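Local atomic coordinates of peroxisomal acyl-coenzyme A oxidase 1 (PDB entry 1W07), a protein that catalyses the FAD-dependent desaturation of long- and medium-chain acyl-CoAs to 2-trans-enoyl-CoAs, passing the electrons to oxygen to give hydrogen peroxide. Residues I93-Y98 / Y234-N239; T227-G232 / L413-V418. The protein carries 1 engineered substitution. One frame throughout, in Å; residues are numbered along the deposited sequence.

Contact 1: I93-Y98 / Y234-N239; sequences IDQPAY and YNSMDN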
# COMPACT_ATOMS: atom_id res chain seq x y z
N ILE B 93 1.66 -23.39 8.00
CA ILE B 93 3.11 -23.25 7.93
C ILE B 93 3.35 -21.82 7.40
O ILE B 93 4.37 -21.18 7.70
CB ILE B 93 3.73 -24.31 6.97
CG1 ILE B 93 3.66 -25.69 7.64
CG2 ILE B 93 5.16 -23.94 6.61
CD1 ILE B 93 4.17 -26.83 6.76
N ASP B 94 2.39 -21.34 6.61
CA ASP B 94 2.38 -19.97 6.10
C ASP B 94 3.67 -19.50 5.42
O ASP B 94 4.20 -18.44 5.75
CB ASP B 94 2.04 -19.06 7.27
CG ASP B 94 1.68 -17.66 6.85
OD1 ASP B 94 2.02 -16.72 7.59
OD2 ASP B 94 1.05 -17.49 5.78
N GLN B 95 4.19 -20.29 4.49
CA GLN B 95 5.42 -19.88 3.83
C GLN B 95 5.42 -20.24 2.35
O GLN B 95 5.53 -21.40 1.98
CB GLN B 95 6.62 -20.51 4.54
CG GLN B 95 7.98 -19.99 4.05
CD GLN B 95 9.03 -19.96 5.14
OE1 GLN B 95 8.76 -19.51 6.26
NE2 GLN B 95 10.24 -20.39 4.81
N PRO B 96 5.30 -19.23 1.48
CA PRO B 96 5.29 -19.42 0.03
C PRO B 96 6.43 -20.35 -0.38
O PRO B 96 7.59 -20.10 -0.04
CB PRO B 96 5.46 -18.01 -0.50
CG PRO B 96 4.70 -17.19 0.53
CD PRO B 96 5.18 -17.79 1.82
N ALA B 97 6.10 -21.41 -1.11
CA ALA B 97 7.11 -22.39 -1.50
C ALA B 97 6.66 -23.15 -2.75
O ALA B 97 5.47 -23.17 -3.09
CB ALA B 97 7.35 -23.37 -0.35
N TYR B 98 7.61 -23.79 -3.41
CA TYR B 98 7.36 -24.53 -4.63
C TYR B 98 6.20 -25.50 -4.49
O TYR B 98 5.47 -25.76 -5.46
CB TYR B 98 8.61 -25.30 -5.05
CG TYR B 98 8.96 -26.44 -4.13
CD1 TYR B 98 8.47 -27.72 -4.37
CD2 TYR B 98 9.78 -26.25 -3.02
CE1 TYR B 98 8.79 -28.79 -3.55
CE2 TYR B 98 10.11 -27.31 -2.18
CZ TYR B 98 9.62 -28.57 -2.45
OH TYR B 98 9.98 -29.61 -1.63
N TYR B 234 7.32 -13.48 -0.24
CA TYR B 234 7.47 -14.39 -1.36
C TYR B 234 8.93 -14.70 -1.69
O TYR B 234 9.22 -15.43 -2.64
CB TYR B 234 6.80 -13.81 -2.62
CG TYR B 234 5.51 -14.49 -3.01
CD1 TYR B 234 4.30 -14.16 -2.39
CD2 TYR B 234 5.49 -15.48 -4.00
CE1 TYR B 234 3.11 -14.79 -2.75
CE2 TYR B 234 4.30 -16.11 -4.37
CZ TYR B 234 3.11 -15.76 -3.73
OH TYR B 234 1.93 -16.36 -4.09
N ASN B 235 9.86 -14.17 -0.90
CA ASN B 235 11.26 -14.42 -1.19
C ASN B 235 11.71 -15.84 -0.84
O ASN B 235 12.83 -16.24 -1.15
CB ASN B 235 12.13 -13.36 -0.55
CG ASN B 235 12.05 -12.05 -1.31
OD1 ASN B 235 12.38 -11.99 -2.50
ND2 ASN B 235 11.59 -10.99 -0.65
N SER B 236 10.81 -16.60 -0.23
CA SER B 236 11.08 -17.99 0.10
C SER B 236 10.71 -18.81 -1.14
O SER B 236 11.06 -19.99 -1.25
CB SER B 236 10.23 -18.44 1.28
OG SER B 236 8.86 -18.15 1.05
N MET B 237 9.99 -18.17 -2.06
CA MET B 237 9.55 -18.81 -3.30
C MET B 237 10.61 -18.59 -4.37
O MET B 237 11.13 -17.49 -4.52
CB MET B 237 8.22 -18.21 -3.78
CG MET B 237 7.66 -18.76 -5.11
SD MET B 237 6.95 -20.44 -4.95
CE MET B 237 5.35 -20.10 -4.16
N ASP B 238 10.93 -19.65 -5.10
CA ASP B 238 11.91 -19.53 -6.17
C ASP B 238 11.21 -19.26 -7.50
O ASP B 238 11.05 -20.17 -8.32
CB ASP B 238 12.77 -20.79 -6.28
CG ASP B 238 11.95 -22.06 -6.39
OD1 ASP B 238 12.31 -22.93 -7.22
OD2 ASP B 238 10.96 -22.21 -5.64
N ASN B 239 10.78 -18.02 -7.71
CA ASN B 239 10.14 -17.65 -8.97
C ASN B 239 11.27 -17.58 -9.98
O ASN B 239 12.32 -16.98 -9.72
CB ASN B 239 9.43 -16.30 -8.86
CG ASN B 239 8.25 -16.35 -7.91
OD1 ASN B 239 8.36 -15.96 -6.75
ND2 ASN B 239 7.12 -16.86 -8.39
O HOH W 1 10.35 -22.61 -3.07

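Contact 2: T227-G232 / L413-V418; sequences TKMGNG and LFAVYV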
# COMPACT_ATOMS: atom_id res chain seq x y z
N THR B 227 15.11 -10.88 -6.08
CA THR B 227 14.44 -10.53 -4.84
C THR B 227 13.18 -9.72 -5.09
O THR B 227 13.13 -8.84 -5.95
CB THR B 227 15.40 -9.74 -3.90
OG1 THR B 227 16.52 -10.57 -3.59
CG2 THR B 227 14.69 -9.36 -2.60
N LYS B 228 12.14 -10.03 -4.32
CA LYS B 228 10.86 -9.38 -4.47
C LYS B 228 10.50 -8.49 -3.29
O LYS B 228 11.15 -8.51 -2.24
CB LYS B 228 9.77 -10.44 -4.67
CG LYS B 228 9.88 -11.17 -6.02
CD LYS B 228 9.59 -12.67 -5.95
CE LYS B 228 10.60 -13.38 -5.06
NZ LYS B 228 10.44 -14.85 -5.15
N MET B 229 9.46 -7.70 -3.47
CA MET B 229 8.96 -6.79 -2.46
C MET B 229 8.80 -7.41 -1.07
O MET B 229 8.18 -8.47 -0.91
CB MET B 229 7.61 -6.26 -2.95
CG MET B 229 6.82 -5.45 -1.95
SD MET B 229 5.29 -4.83 -2.66
CE MET B 229 4.60 -4.03 -1.20
N GLY B 230 9.36 -6.74 -0.07
CA GLY B 230 9.22 -7.17 1.31
C GLY B 230 10.28 -8.08 1.90
O GLY B 230 10.95 -8.83 1.19
N ASN B 231 10.44 -8.01 3.22
CA ASN B 231 11.38 -8.87 3.93
C ASN B 231 10.69 -10.20 4.18
O ASN B 231 9.67 -10.25 4.87
CB ASN B 231 11.77 -8.24 5.26
CG ASN B 231 12.57 -6.99 5.09
OD1 ASN B 231 13.66 -7.01 4.51
ND2 ASN B 231 12.05 -5.88 5.58
N GLY B 232 11.24 -11.28 3.64
CA GLY B 232 10.62 -12.58 3.78
C GLY B 232 9.58 -12.69 2.68
O GLY B 232 9.91 -12.64 1.50
N LEU B 413 2.72 -9.20 5.61
CA LEU B 413 1.43 -9.68 5.12
C LEU B 413 1.00 -8.95 3.85
O LEU B 413 0.48 -9.56 2.91
CB LEU B 413 0.37 -9.52 6.22
CG LEU B 413 -1.04 -10.02 5.87
CD1 LEU B 413 -1.00 -11.52 5.56
CD2 LEU B 413 -2.00 -9.72 7.02
N PHE B 414 1.22 -7.64 3.80
CA PHE B 414 0.87 -6.85 2.64
C PHE B 414 1.72 -7.28 1.44
O PHE B 414 1.20 -7.54 0.34
CB PHE B 414 1.11 -5.36 2.92
CG PHE B 414 0.82 -4.46 1.74
CD1 PHE B 414 -0.49 -4.26 1.30
CD2 PHE B 414 1.85 -3.84 1.05
CE1 PHE B 414 -0.78 -3.46 0.20
CE2 PHE B 414 1.57 -3.02 -0.06
CZ PHE B 414 0.26 -2.83 -0.49
N ALA B 415 3.02 -7.34 1.65
CA ALA B 415 3.93 -7.72 0.58
C ALA B 415 3.63 -9.13 0.05
O ALA B 415 3.60 -9.35 -1.16
CB ALA B 415 5.37 -7.63 1.08
N VAL B 416 3.37 -10.08 0.95
CA VAL B 416 3.10 -11.44 0.49
C VAL B 416 1.74 -11.56 -0.20
O VAL B 416 1.56 -12.39 -1.10
CB VAL B 416 3.20 -12.45 1.67
CG1 VAL B 416 1.94 -12.39 2.53
CG2 VAL B 416 3.44 -13.84 1.12
N TYR B 417 0.79 -10.70 0.19
CA TYR B 417 -0.55 -10.75 -0.39
C TYR B 417 -0.74 -10.06 -1.76
O TYR B 417 -1.45 -10.59 -2.62
CB TYR B 417 -1.59 -10.16 0.57
CG TYR B 417 -3.00 -10.30 0.02
CD1 TYR B 417 -3.65 -11.54 0.08
CD2 TYR B 417 -3.62 -9.26 -0.67
CE1 TYR B 417 -4.88 -11.73 -0.53
CE2 TYR B 417 -4.85 -9.45 -1.30
CZ TYR B 417 -5.47 -10.69 -1.23
OH TYR B 417 -6.70 -10.90 -1.82
N VAL B 418 -0.12 -8.88 -1.95
CA VAL B 418 -0.26 -8.09 -3.18
C VAL B 418 -0.20 -8.78 -4.52
O VAL B 418 -0.84 -8.33 -5.48
CB VAL B 418 0.72 -6.88 -3.25
CG1 VAL B 418 0.20 -5.77 -2.39
CG2 VAL B 418 2.11 -7.28 -2.84

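Contact 1: I93-Y98 / Y234-N239
Two irregular segments meet here in a largely buried loop-to-loop contact, where the connection between helices 83-93 and 98-113 of the N-terminal region packs on the turn that leads into strand 240-244 of the middle domain. The turn is a type I beta turn, closed by Met-237 N on Tyr-234 O at 2.9 Å, and it carries Ser-236 on its face toward Pro-96. Serine suits this place because its short side chain, with OG between the backbone N and carbonyl carbon (chi1 51°), puts a hydroxyl 2.6 Å from Pro-96 O. OG donates in the carbonyl plane on a lone pair, with a C=O...OG angle of 137°. Separately, the proline ring offers a compact apolar surface to Tyr-234: CB lies 4.2 Å from the centroid of the Tyr-234 ring and 7° off the normal, a CH-pi contact over the face. Met-237, bent at chi2 and chi3, brings SD and CE alongside the Ala-97 peptide, CE 3.3 Å from Ala-97 O, while the small Ala-97 turns its methyl away to helix 58-78. A water bridges the segments, accepting from Tyr-98 N at 3.0 Å and donating to Asp-238 OD2 at 2.7 Å and, more loosely, to Ser-236 O. Asp-238 OD1 takes the backbone N-H of Lys-181. Hydroxyl and water thus satisfy backbone groups, while proline adds apolar packing. Tyr-234 touches FAD and Asn-239 belongs to its pocket, consistent with the contact helping to position this loop.

Contact 2: T227-G232 / L413-V418
Met-229 leaves its loop with CB directed at helix 410-417, and its extended side chain makes most of this apolar contact. CG stands anti to the backbone N (chi1 171°) and lies 4.0 Å from Ala-415 CB. Further out, SD meets Val-418 CG2 at 4.0 Å, the two side chains crossing at about a right angle. The terminal CE then reaches the Phe-414 ring obliquely, 3.4 Å from CE2. Val-418, four residues on, also packs on that ring, its CG1 3.5 Å above one face and offset toward the rim. An unbranched methionine suits the job, being long and slim enough to touch three residues in succession. Close approach of the backbones depends on small residues: Ala-415 CB comes to 3.9 Å from Gly-230 CA, leaving no room there for a CB, which at this backbone conformation (phi 92°) would also jam against Met-229 O. Tyr-404 of the second subunit packs on Met-229 and Val-418, and its OH is hydrogen-bonded to Ala-415 O. No hydrogen bond joins the two segments, so shape and hydrophobic burial hold the middle-domain loop to a helix of the C-alpha1 domain, at the dimer interface.

From the N terminus the chain runs through 93-98, 227-232, 234-239 and 413-418, so the two contacts cross. Contact 1 closes a loop of 135 residues, mostly the middle domain, and contact 2 one of 180 residues that is largely helical. Their middle segments are neighbours on the single connection between strands 220-224 and 240-244, which therefore binds the N-terminal region through one part and the C-alpha1 domain through the other. Lys-228 joins the parts: its backbone N probably bonds to Asn-235 OD1 and its NZ to Asn-239 OD1. Val-416 also touches Pro-96 and Tyr-234, and both contacts border the second subunit.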